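Local structure of putative flavoprotein decarboxylase (Streptomyces olivoviridis, 6JLS) at residues 24-29 / 98-103. The protein binds FMN and acts as a cysteine decarboxylase in the biosynthesis of thioviridamide, probably on a peptide-borne cysteine. Numbering follows the deposited sequence.
With FMN (flavin mononucleotide), chain B.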
ATOM      1  N   SER A  24     -11.639  27.259   1.018  1.00 25.35           N
ATOM      2  CA  SER A  24     -11.789  26.608   2.317  1.00 30.16           C
ATOM      3  C   SER A  24     -12.728  25.396   2.203  1.00 29.54           C
ATOM      4  O   SER A  24     -13.469  25.240   1.229  1.00 32.57           O
ATOM      5  CB  SER A  24     -12.343  27.634   3.328  1.00 30.92           C
ATOM      6  OG  SER A  24     -11.953  27.342   4.641  1.00 53.68           O
ATOM      7  N   GLY A  25     -12.757  24.574   3.251  1.00 32.18           N
ATOM      8  CA  GLY A  25     -13.599  23.393   3.264  1.00 30.76           C
ATOM      9  C   GLY A  25     -15.085  23.645   3.448  1.00 35.82           C
ATOM     10  O   GLY A  25     -15.720  23.130   4.379  1.00 31.53           O
ATOM     11  N   SER A  26     -15.649  24.455   2.562  1.00 29.18           N
ATOM     12  CA  SER A  26     -17.083  24.665   2.488  1.00 29.61           C
ATOM     13  C   SER A  26     -17.563  24.205   1.118  1.00 36.49           C
ATOM     14  O   SER A  26     -16.828  24.299   0.129  1.00 36.18           O
ATOM     15  CB  SER A  26     -17.430  26.138   2.711  1.00 29.50           C
ATOM     16  OG  SER A  26     -18.718  26.439   2.215  1.00 30.11           O
ATOM     17  N   VAL A  27     -18.793  23.693   1.048  1.00 29.53           N
ATOM     18  CA  VAL A  27     -19.251  23.225  -0.251  1.00 35.98           C
ATOM     19  C   VAL A  27     -19.309  24.377  -1.255  1.00 37.00           C
ATOM     20  O   VAL A  27     -19.150  24.148  -2.461  1.00 33.73           O
ATOM     21  CB  VAL A  27     -20.606  22.488  -0.156  1.00 42.90           C
ATOM     22  CG1 VAL A  27     -21.745  23.453   0.035  1.00 45.88           C
ATOM     23  CG2 VAL A  27     -20.838  21.672  -1.426  1.00 46.92           C
ATOM     24  N   SER A  28     -19.468  25.624  -0.780  1.00 28.94           N
ATOM     25  CA  SER A  28     -19.444  26.784  -1.669  1.00 28.64           C
ATOM     26  C   SER A  28     -18.177  26.871  -2.502  1.00 36.50           C
ATOM     27  O   SER A  28     -18.184  27.541  -3.539  1.00 43.22           O
ATOM     28  CB  SER A  28     -19.583  28.076  -0.877  1.00 31.92           C
ATOM     29  OG  SER A  28     -20.834  28.121  -0.234  1.00 47.24           O
ATOM     30  N   SER A  29     -17.088  26.222  -2.086  1.00 29.67           N
ATOM     31  CA  SER A  29     -15.892  26.352  -2.901  1.00 34.18           C
ATOM     32  C   SER A  29     -15.980  25.577  -4.220  1.00 38.78           C
ATOM     33  O   SER A  29     -15.063  25.700  -5.036  1.00 38.15           O
ATOM     34  CB  SER A  29     -14.649  25.960  -2.088  1.00 40.12           C
ATOM     35  OG  SER A  29     -14.751  24.656  -1.563  1.00 56.01           O
ATOM     36  N   VAL A  98     -10.163  35.054   0.361  1.00 27.85           N
ATOM     37  CA  VAL A  98     -10.557  33.760   0.909  1.00 31.52           C
ATOM     38  C   VAL A  98     -12.078  33.698   0.832  1.00 37.33           C
ATOM     39  O   VAL A  98     -12.791  34.405   1.564  1.00 33.47           O
ATOM     40  CB  VAL A  98     -10.050  33.539   2.338  1.00 32.71           C
ATOM     41  CG1 VAL A  98     -10.393  32.117   2.812  1.00 26.72           C
ATOM     42  CG2 VAL A  98      -8.552  33.761   2.406  1.00 33.18           C
ATOM     43  N   ALA A  99     -12.572  32.855  -0.069  1.00 30.76           N
ATOM     44  CA  ALA A  99     -13.984  32.818  -0.418  1.00 31.52           C
ATOM     45  C   ALA A  99     -14.313  31.472  -1.055  1.00 36.49           C
ATOM     46  O   ALA A  99     -13.939  31.216  -2.207  1.00 35.76           O
ATOM     47  CB  ALA A  99     -14.324  33.963  -1.367  1.00 29.35           C
ATOM     48  N   PRO A 100     -15.007  30.580  -0.339  1.00 31.39           N
ATOM     49  CA  PRO A 100     -15.515  30.823   1.015  1.00 26.34           C
ATOM     50  C   PRO A 100     -14.447  30.697   2.097  1.00 29.70           C
ATOM     51  O   PRO A 100     -13.452  30.003   1.904  1.00 29.96           O
ATOM     52  CB  PRO A 100     -16.574  29.740   1.178  1.00 30.43           C
ATOM     53  CG  PRO A 100     -16.055  28.593   0.325  1.00 32.40           C
ATOM     54  CD  PRO A 100     -15.359  29.241  -0.843  1.00 29.64           C
ATOM     55  N   ALA A 101     -14.661  31.367   3.225  1.00 22.70           N
ATOM     56  CA  ALA A 101     -13.824  31.223   4.416  1.00 33.10           C
ATOM     57  C   ALA A 101     -14.653  30.521   5.482  1.00 29.37           C
ATOM     58  O   ALA A 101     -15.645  31.078   5.967  1.00 33.61           O
ATOM     59  CB  ALA A 101     -13.325  32.583   4.915  1.00 32.69           C
ATOM     60  N   THR A 102     -14.260  29.299   5.831  1.00 26.32           N
ATOM     61  CA  THR A 102     -14.960  28.542   6.856  1.00 25.40           C
ATOM     62  C   THR A 102     -14.733  29.148   8.239  1.00 21.68           C
ATOM     63  O   THR A 102     -13.831  29.959   8.458  1.00 32.76           O
ATOM     64  CB  THR A 102     -14.463  27.105   6.907  1.00 21.19           C
ATOM     65  OG1 THR A 102     -13.060  27.148   7.185  1.00 33.16           O
ATOM     66  CG2 THR A 102     -14.774  26.344   5.580  1.00 29.76           C
ATOM     67  N   ALA A 103     -15.544  28.696   9.198  1.00 29.26           N
ATOM     68  CA  ALA A 103     -15.311  29.068  10.590  1.00 27.60           C
ATOM     69  C   ALA A 103     -13.911  28.661  11.027  1.00 29.03           C
ATOM     70  O   ALA A 103     -13.216  29.430  11.707  1.00 33.55           O
ATOM     71  CB  ALA A 103     -16.362  28.420  11.495  1.00 28.43           C
TER
HETATM   72  N1  FMN B 501     -17.616  24.835   7.736  1.00 67.35           N
HETATM   73  C2  FMN B 501     -17.813  26.189   7.571  1.00 64.67           C
HETATM   74  O2  FMN B 501     -17.240  26.977   8.317  1.00 62.25           O
HETATM   75  N3  FMN B 501     -18.657  26.652   6.583  1.00 60.98           N
HETATM   76  C4  FMN B 501     -19.308  25.767   5.747  1.00 60.93           C
HETATM   77  O4  FMN B 501     -20.061  26.176   4.860  1.00 57.39           O
HETATM   78  C4A FMN B 501     -19.107  24.403   5.912  1.00 63.67           C
HETATM   79  N5  FMN B 501     -19.752  23.508   5.081  1.00 62.29           N
HETATM   80  C5A FMN B 501     -19.563  22.151   5.238  1.00 53.13           C
HETATM   81  C6  FMN B 501     -20.231  21.277   4.390  1.00 50.82           C
HETATM   82  C7  FMN B 501     -20.049  19.901   4.529  1.00 55.53           C
HETATM   83  C7M FMN B 501     -20.786  18.972   3.597  1.00 42.46           C
HETATM   84  C8  FMN B 501     -19.192  19.401   5.529  1.00 53.48           C
HETATM   85  C8M FMN B 501     -18.991  17.916   5.683  1.00 45.87           C
HETATM   86  C9  FMN B 501     -18.525  20.290   6.382  1.00 50.48           C
HETATM   87  C9A FMN B 501     -18.712  21.669   6.236  1.00 52.96           C
HETATM   88  N10 FMN B 501     -18.064  22.570   7.071  1.00 56.31           N
HETATM   89  C10 FMN B 501     -18.257  23.933   6.910  1.00 62.80           C
HETATM   90  C1' FMN B 501     -17.129  22.076   8.136  1.00 55.66           C
HETATM   91  C2' FMN B 501     -15.686  22.244   7.633  1.00 50.52           C
HETATM   92  O2' FMN B 501     -15.425  21.469   6.475  1.00 44.30           O
HETATM   93  C3' FMN B 501     -14.671  21.895   8.713  1.00 53.47           C
HETATM   94  O3' FMN B 501     -14.743  22.874   9.721  1.00 63.43           O
HETATM   95  C4' FMN B 501     -13.272  21.835   8.100  1.00 54.55           C
HETATM   96  O4' FMN B 501     -12.292  21.318   8.984  1.00 57.65           O
HETATM   97  C5' FMN B 501     -12.834  23.207   7.607  1.00 45.31           C
HETATM   98  O5' FMN B 501     -11.505  23.044   7.176  1.00 32.25           O
HETATM   99  P   FMN B 501     -10.689  24.246   6.506  1.00 34.92           P
HETATM  100  O1P FMN B 501     -11.197  25.564   7.062  1.00 27.92           O
HETATM  101  O2P FMN B 501      -9.225  24.098   6.858  1.00 36.04           O
HETATM  102  O3P FMN B 501     -10.904  24.234   5.014  1.00 34.36           O
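S24 and T102 meet hydroxyl to hydroxyl beside the FMN phosphate, with 2.8 Å between S24 OG and T102 OG1. The S24 hydroxyl stands anti to its backbone N (chi1 -152°), which carries it to T102 and the phosphate; T105 OG1 is a further partner. T102 OG1 lies between its own N and carbonyl carbon (chi1 59°), where it caps the N terminus of helix 103-110 by bonding T105 N and comes very close to FMN O1P, a separation too short to be taken at face value. The same rotation lays the methyl CG2 against the G25 turn, 3.5 Å from G25 C.

G25, the centre of an inverse gamma turn, grips the cofactor through its backbone alone: its N donates to FMN O3P at 2.6 Å, and its O accepts from the ribityl O2'. On the other segment A103 N donates to FMN O2 at 2.6 Å, with an N-H...O angle of 164°, tying the helix start to the flavin ring.

Farther from the phosphate, P100 follows a cis peptide and turns its ring toward S26, S28 and S29. Its CG reaches S26 CB at 3.7 Å and S28 CB at 3.8 Å, while CD packs on S29 CB. Loop 24-29 is braced from within: S26 O accepts from both S29 N and S29 OG, and S26 OG takes S28 N in an ST turn.

T52, T105 and V134 of the same chain and C114 O of a neighbouring subunit hold FMN as well. The loop after strand 18-23 and the C-terminal end of the neighbouring parallel strand 95-101, with the start of helix 103-110, thus close on the cofactor, a Rossmann-like arrangement consistent with the Flavoprotein family fold.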